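Local atomic coordinates of C2 domain protein (Ramazzottius varieornatus, PDB entry 7DF2), a protein that binds three calcium ions through a C2 domain and, as a tardigrade protein with a signal peptide, is probably secreted, its wider role unsettled. Residues 45-50 / 128-133; 167-172 / 181-186. One frame throughout, in Å; residues are numbered along the deposited sequence.

Contact 1 (45-50 / 128-133). With GLC (alpha-D-glucopyranose), chain B.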
loop_
_atom_site.group_PDB
_atom_site.type_symbol
_atom_site.label_atom_id
_atom_site.label_comp_id
_atom_site.label_asym_id
_atom_site.label_seq_id
_atom_site.Cartn_x
_atom_site.Cartn_y
_atom_site.Cartn_z
ATOM N N MET A 45 -0.866 7.665 1.819
ATOM C CA MET A 45 -1.037 6.294 2.280
ATOM C C MET A 45 -0.076 6.056 3.432
ATOM O O MET A 45 1.145 6.138 3.257
ATOM C CB MET A 45 -0.779 5.310 1.143
ATOM C CG MET A 45 -0.666 3.845 1.560
ATOM S SD MET A 45 -0.294 2.874 0.076
ATOM C CE MET A 45 0.003 1.259 0.809
ATOM N N ASN A 46 -0.628 5.794 4.611
ATOM C CA ASN A 46 0.143 5.566 5.827
ATOM C C ASN A 46 0.120 4.072 6.122
ATOM O O ASN A 46 -0.949 3.503 6.382
ATOM C CB ASN A 46 -0.462 6.370 6.975
ATOM C CG ASN A 46 0.247 6.184 8.309
ATOM O OD1 ASN A 46 -0.414 6.164 9.355
ATOM N ND2 ASN A 46 1.581 6.138 8.302
ATOM N N VAL A 47 1.284 3.434 6.060
ATOM C CA VAL A 47 1.407 2.025 6.414
ATOM C C VAL A 47 1.747 1.968 7.896
ATOM O O VAL A 47 2.853 2.324 8.309
ATOM C CB VAL A 47 2.456 1.319 5.551
ATOM C CG1 VAL A 47 2.654 -0.129 6.023
ATOM C CG2 VAL A 47 2.005 1.365 4.097
ATOM N N VAL A 48 0.775 1.541 8.705
ATOM C CA VAL A 48 0.899 1.651 10.151
ATOM C C VAL A 48 1.736 0.511 10.709
ATOM O O VAL A 48 2.744 0.730 11.391
ATOM C CB VAL A 48 -0.496 1.688 10.802
ATOM C CG1 VAL A 48 -0.368 1.766 12.319
ATOM C CG2 VAL A 48 -1.305 2.877 10.230
ATOM N N ARG A 49 1.339 -0.722 10.411
ATOM C CA ARG A 49 2.075 -1.882 10.892
ATOM C C ARG A 49 1.672 -3.087 10.062
ATOM O O ARG A 49 0.669 -3.066 9.345
ATOM C CB ARG A 49 1.820 -2.123 12.382
ATOM C CG ARG A 49 0.377 -2.414 12.708
ATOM C CD ARG A 49 0.214 -2.667 14.206
ATOM N NE ARG A 49 -1.159 -3.067 14.469
ATOM C CZ ARG A 49 -2.186 -2.226 14.503
ATOM N NH1 ARG A 49 -1.991 -0.921 14.308
ATOM N NH2 ARG A 49 -3.407 -2.691 14.734
ATOM N N LEU A 50 2.479 -4.140 10.168
ATOM C CA LEU A 50 2.301 -5.360 9.389
ATOM C C LEU A 50 2.401 -6.532 10.348
ATOM O O LEU A 50 3.415 -6.675 11.039
ATOM C CB LEU A 50 3.380 -5.439 8.297
ATOM C CG LEU A 50 3.447 -6.383 7.084
ATOM C CD1 LEU A 50 2.915 -7.730 7.379
ATOM C CD2 LEU A 50 2.792 -5.791 5.827
ATOM N N MET A 128 -4.486 0.846 -2.712
ATOM C CA MET A 128 -3.290 0.850 -1.877
ATOM C C MET A 128 -2.683 -0.547 -1.950
ATOM O O MET A 128 -3.364 -1.530 -1.640
ATOM C CB MET A 128 -3.648 1.223 -0.442
ATOM C CG MET A 128 -4.136 2.658 -0.310
ATOM S SD MET A 128 -4.466 3.098 1.405
ATOM C CE MET A 128 -6.042 2.317 1.711
ATOM N N ARG A 129 -1.435 -0.642 -2.414
ATOM C CA ARG A 129 -0.774 -1.926 -2.637
ATOM C C ARG A 129 0.423 -2.034 -1.703
ATOM O O ARG A 129 1.217 -1.095 -1.599
ATOM C CB ARG A 129 -0.313 -2.081 -4.093
ATOM C CG ARG A 129 -1.447 -2.187 -5.103
ATOM C CD ARG A 129 -0.892 -2.576 -6.469
ATOM N NE ARG A 129 -1.953 -2.667 -7.464
ATOM C CZ ARG A 129 -2.632 -3.776 -7.737
ATOM N NH1 ARG A 129 -2.365 -4.909 -7.090
ATOM N NH2 ARG A 129 -3.580 -3.754 -8.663
ATOM N N VAL A 130 0.561 -3.180 -1.035
ATOM C CA VAL A 130 1.728 -3.468 -0.208
ATOM C C VAL A 130 2.192 -4.878 -0.534
ATOM O O VAL A 130 1.373 -5.791 -0.694
ATOM C CB VAL A 130 1.429 -3.354 1.306
ATOM C CG1 VAL A 130 2.641 -3.784 2.140
ATOM C CG2 VAL A 130 1.021 -1.931 1.679
ATOM N N ARG A 131 3.500 -5.053 -0.650
ATOM C CA ARG A 131 4.066 -6.390 -0.783
ATOM C C ARG A 131 5.120 -6.596 0.294
ATOM O O ARG A 131 5.989 -5.740 0.504
ATOM C CB ARG A 131 4.668 -6.611 -2.174
ATOM C CG ARG A 131 5.433 -7.953 -2.305
ATOM C CD ARG A 131 5.864 -8.155 -3.762
ATOM N NE ARG A 131 6.660 -9.360 -3.961
ATOM C CZ ARG A 131 6.144 -10.564 -4.195
ATOM N NH1 ARG A 131 4.833 -10.726 -4.258
ATOM N NH2 ARG A 131 6.944 -11.606 -4.373
ATOM N N ALA A 132 5.041 -7.731 0.978
ATOM C CA ALA A 132 6.011 -8.087 2.001
ATOM C C ALA A 132 6.659 -9.409 1.630
ATOM O O ALA A 132 5.963 -10.373 1.303
ATOM C CB ALA A 132 5.348 -8.190 3.382
ATOM N N ILE A 133 7.989 -9.457 1.681
ATOM C CA ILE A 133 8.719 -10.707 1.484
ATOM C C ILE A 133 9.696 -10.858 2.637
ATOM O O ILE A 133 10.102 -9.886 3.278
ATOM C CB ILE A 133 9.474 -10.792 0.131
ATOM C CG1 ILE A 133 10.553 -9.716 0.041
ATOM C CG2 ILE A 133 8.521 -10.621 -1.034
ATOM C CD1 ILE A 133 11.959 -10.217 0.292
HETATM C C1 GLC B . 0.420 2.181 19.452
HETATM C C2 GLC B . 0.638 0.661 19.472
HETATM C C3 GLC B . 0.952 0.099 18.080
HETATM C C4 GLC B . 0.026 0.695 17.016
HETATM C C5 GLC B . -0.149 2.198 17.225
HETATM C C6 GLC B . -1.103 2.802 16.202
HETATM O O2 GLC B . 1.651 0.293 20.387
HETATM O O3 GLC B . 0.816 -1.311 18.088
HETATM O O4 GLC B . 0.513 0.439 15.708
HETATM O O5 GLC B . -0.615 2.438 18.541
HETATM O O6 GLC B . -0.551 4.020 15.758
#

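Contact 2 (167-172 / 181-186)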
loop_
_atom_site.group_PDB
_atom_site.type_symbol
_atom_site.label_atom_id
_atom_site.label_comp_id
_atom_site.label_asym_id
_atom_site.label_seq_id
_atom_site.Cartn_x
_atom_site.Cartn_y
_atom_site.Cartn_z
ATOM N N SER A 167 -8.251 8.482 7.506
ATOM C CA SER A 167 -9.203 7.412 7.687
ATOM C C SER A 167 -8.893 6.677 8.991
ATOM O O SER A 167 -7.798 6.806 9.547
ATOM C CB SER A 167 -9.131 6.441 6.518
ATOM O OG SER A 167 -7.933 5.673 6.651
ATOM N N PRO A 168 -9.836 5.889 9.501
ATOM C CA PRO A 168 -9.487 4.950 10.568
ATOM C C PRO A 168 -8.479 3.935 10.050
ATOM O O PRO A 168 -8.290 3.762 8.843
ATOM C CB PRO A 168 -10.826 4.285 10.918
ATOM C CG PRO A 168 -11.654 4.454 9.692
ATOM C CD PRO A 168 -11.257 5.790 9.126
ATOM N N GLU A 169 -7.784 3.295 10.983
ATOM C CA GLU A 169 -6.918 2.197 10.590
ATOM C C GLU A 169 -7.754 1.139 9.883
ATOM O O GLU A 169 -8.873 0.821 10.300
ATOM C CB GLU A 169 -6.185 1.617 11.807
ATOM C CG GLU A 169 -5.149 2.584 12.405
ATOM C CD GLU A 169 -4.208 1.920 13.401
ATOM O OE1 GLU A 169 -4.312 0.697 13.584
ATOM O OE2 GLU A 169 -3.364 2.626 13.998
ATOM N N ILE A 170 -7.236 0.650 8.764
ATOM C CA ILE A 170 -7.889 -0.381 7.957
ATOM C C ILE A 170 -7.062 -1.655 8.036
ATOM O O ILE A 170 -5.860 -1.637 7.745
ATOM C CB ILE A 170 -8.038 0.065 6.493
ATOM C CG1 ILE A 170 -8.807 1.391 6.403
ATOM C CG2 ILE A 170 -8.649 -1.058 5.633
ATOM C CD1 ILE A 170 -8.596 2.133 5.099
ATOM N N ALA A 171 -7.708 -2.767 8.394
ATOM C CA ALA A 171 -7.029 -4.056 8.538
ATOM C C ALA A 171 -7.093 -4.760 7.194
ATOM O O ALA A 171 -8.080 -5.429 6.872
ATOM C CB ALA A 171 -7.674 -4.895 9.636
ATOM N N CYS A 172 -6.031 -4.626 6.411
ATOM C CA CYS A 172 -6.018 -5.075 5.029
ATOM C C CYS A 172 -5.492 -6.501 4.958
ATOM O O CYS A 172 -4.322 -6.744 5.271
ATOM C CB CYS A 172 -5.137 -4.160 4.187
ATOM S SG CYS A 172 -5.401 -4.427 2.470
ATOM N N LYS A 181 -2.282 -9.377 8.139
ATOM C CA LYS A 181 -2.888 -8.072 7.913
ATOM C C LYS A 181 -1.821 -6.993 7.868
ATOM O O LYS A 181 -0.887 -7.004 8.672
ATOM C CB LYS A 181 -3.892 -7.709 9.012
ATOM C CG LYS A 181 -4.874 -8.823 9.351
ATOM C CD LYS A 181 -6.029 -8.900 8.383
ATOM C CE LYS A 181 -7.141 -9.748 9.011
ATOM N NZ LYS A 181 -7.960 -10.492 8.018
ATOM N N VAL A 182 -1.962 -6.065 6.926
ATOM C CA VAL A 182 -1.264 -4.789 6.975
ATOM C C VAL A 182 -2.300 -3.747 7.367
ATOM O O VAL A 182 -3.422 -3.748 6.848
ATOM C CB VAL A 182 -0.560 -4.424 5.654
ATOM C CG1 VAL A 182 -1.541 -4.175 4.531
ATOM C CG2 VAL A 182 0.303 -3.168 5.873
ATOM N N TYR A 183 -1.953 -2.903 8.325
ATOM C CA TYR A 183 -2.873 -1.890 8.807
ATOM C C TYR A 183 -2.546 -0.589 8.103
ATOM O O TYR A 183 -1.391 -0.146 8.125
ATOM C CB TYR A 183 -2.785 -1.744 10.320
ATOM C CG TYR A 183 -3.303 -2.991 11.001
ATOM C CD1 TYR A 183 -2.494 -4.106 11.132
ATOM C CD2 TYR A 183 -4.614 -3.065 11.454
ATOM C CE1 TYR A 183 -2.978 -5.287 11.723
ATOM C CE2 TYR A 183 -5.102 -4.226 12.056
ATOM C CZ TYR A 183 -4.272 -5.329 12.186
ATOM O OH TYR A 183 -4.730 -6.487 12.778
ATOM N N LEU A 184 -3.555 -0.003 7.463
ATOM C CA LEU A 184 -3.377 1.149 6.586
ATOM C C LEU A 184 -4.281 2.294 7.011
ATOM O O LEU A 184 -5.348 2.082 7.593
ATOM C CB LEU A 184 -3.705 0.795 5.130
ATOM C CG LEU A 184 -2.910 -0.350 4.519
ATOM C CD1 LEU A 184 -3.435 -0.663 3.125
ATOM C CD2 LEU A 184 -1.432 0.038 4.480
ATOM N N ARG A 185 -3.848 3.514 6.697
ATOM C CA ARG A 185 -4.714 4.688 6.756
ATOM C C ARG A 185 -4.487 5.500 5.496
ATOM O O ARG A 185 -3.399 5.468 4.915
ATOM C CB ARG A 185 -4.410 5.595 7.955
ATOM C CG ARG A 185 -4.499 4.952 9.307
ATOM C CD ARG A 185 -4.400 6.024 10.384
ATOM N NE ARG A 185 -3.183 6.832 10.293
ATOM C CZ ARG A 185 -3.015 7.987 10.934
ATOM N NH1 ARG A 185 -4.001 8.472 11.691
ATOM N NH2 ARG A 185 -1.874 8.663 10.817
ATOM N N TYR A 186 -5.487 6.281 5.098
ATOM C CA TYR A 186 -5.274 7.169 3.970
ATOM C C TYR A 186 -5.925 8.511 4.239
ATOM O O TYR A 186 -6.816 8.642 5.084
ATOM C CB TYR A 186 -5.822 6.588 2.658
ATOM C CG TYR A 186 -7.328 6.534 2.596
ATOM C CD1 TYR A 186 -8.022 5.440 3.093
ATOM C CD2 TYR A 186 -8.060 7.575 2.020
ATOM C CE1 TYR A 186 -9.417 5.384 3.036
ATOM C CE2 TYR A 186 -9.446 7.528 1.959
ATOM C CZ TYR A 186 -10.115 6.430 2.465
ATOM O OH TYR A 186 -11.488 6.385 2.400
HETATM O O HOH W 1 -6.804 7.368 12.075
HETATM O O HOH W 2 -9.344 -7.571 7.450
#

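Contact 1 (45-50 / 128-133)
The long side chain of M45 reaches across to V130 and M128, and its CE presses on V130 CG2 at 3.5 Å, tighter than ordinary van der Waals contact. With CG anti to the backbone N (chi1 169°) and the rest of the chain extended, the unbranched M45 can span the gap and bring SD to within 3.8 Å of M128 CB. M128, with CG anti to its carbonyl carbon (chi1 -66°), sets its SD 3.9 Å from M45 CG. Cutting M45 back to an alanine here would probably open a gap beside V130 CG2 and take away the contact on M128 CB. Farther along, V47 CG2 meets V130 CG2 at 4.2 Å. In one of its two conformers, L50 touches both V130 CG1 and A132 CB with CD2; the methyl of A132 is enough opposite this longer side chain. V47 also packs on V182 and L184, and L50 on Y146. On the outer side of 45-50, R49, in one of its two conformers, makes a weak hydrogen bond from NH1 to O4 of the bound glucose, 3.2 Å, and a salt bridge to E169. Strand axes 9.2 Å apart and crossing at -37° are characteristic of the two facing sheets of a beta-sandwich, here that of a C2 domain.

Contact 2 (167-172 / 181-186)
C172 CB lies against V182 CG1 at 3.6 Å and against L184 CD1 on the inward face of an antiparallel beta hairpin, whose outer strand 170-173 is an edge of its sheet. On that face I170 CD1 meets the edge of the Y186 ring in its plane, 3.9 Å from Y186 CD1. Small or branched groups suit this side, which packs toward C148, the disulfide partner of C172, and M128 of the opposite sheet. On the other face A171 CB touches Y183 CE2 at 3.6 Å; a methyl suffices beside so broad a ring. Backbone bonds pair I170 with L184 and C172 with V182, while A171 and Y183 form the non-hydrogen-bonded pair between them. At the polar edge E169, in one of its two conformers, touches R185 CG with its own CG and forms a salt bridge to R49, while R185 NE hydrogen-bonds N46 OD1. A water in the guanidinium plane bridges S167 O and R185 NH1. S167 grips Y186 twice, with CB over the ring face: N donates to Y186 O, and OG, between the backbone N and the carbonyl carbon (chi1 74°), accepts a hydrogen bond from Y186 N at 3.0 Å and donates to P168 O at 2.9 Å.

Contacts 1 and 2 have centres about 9 Å apart and come in series along the chain, the first closing before the second opens. They meet through neighbouring strands of one four-stranded antiparallel sheet, 41-51 and 181-190, joined by probable backbone hydrogen bonds from N46 N to R185 O and from V48 N to Y183 O. Contact 1 ties this sheet to strand 121-136 of the opposite sheet, whereas contact 2 adds the edge strand 170-173. Together they run from the sandwich interior to the outer side of the four-stranded sheet, where V48, R49, E169 and E109 line the glycan pocket. The calcium sites lie apart, beyond the end of strand segment 128-133.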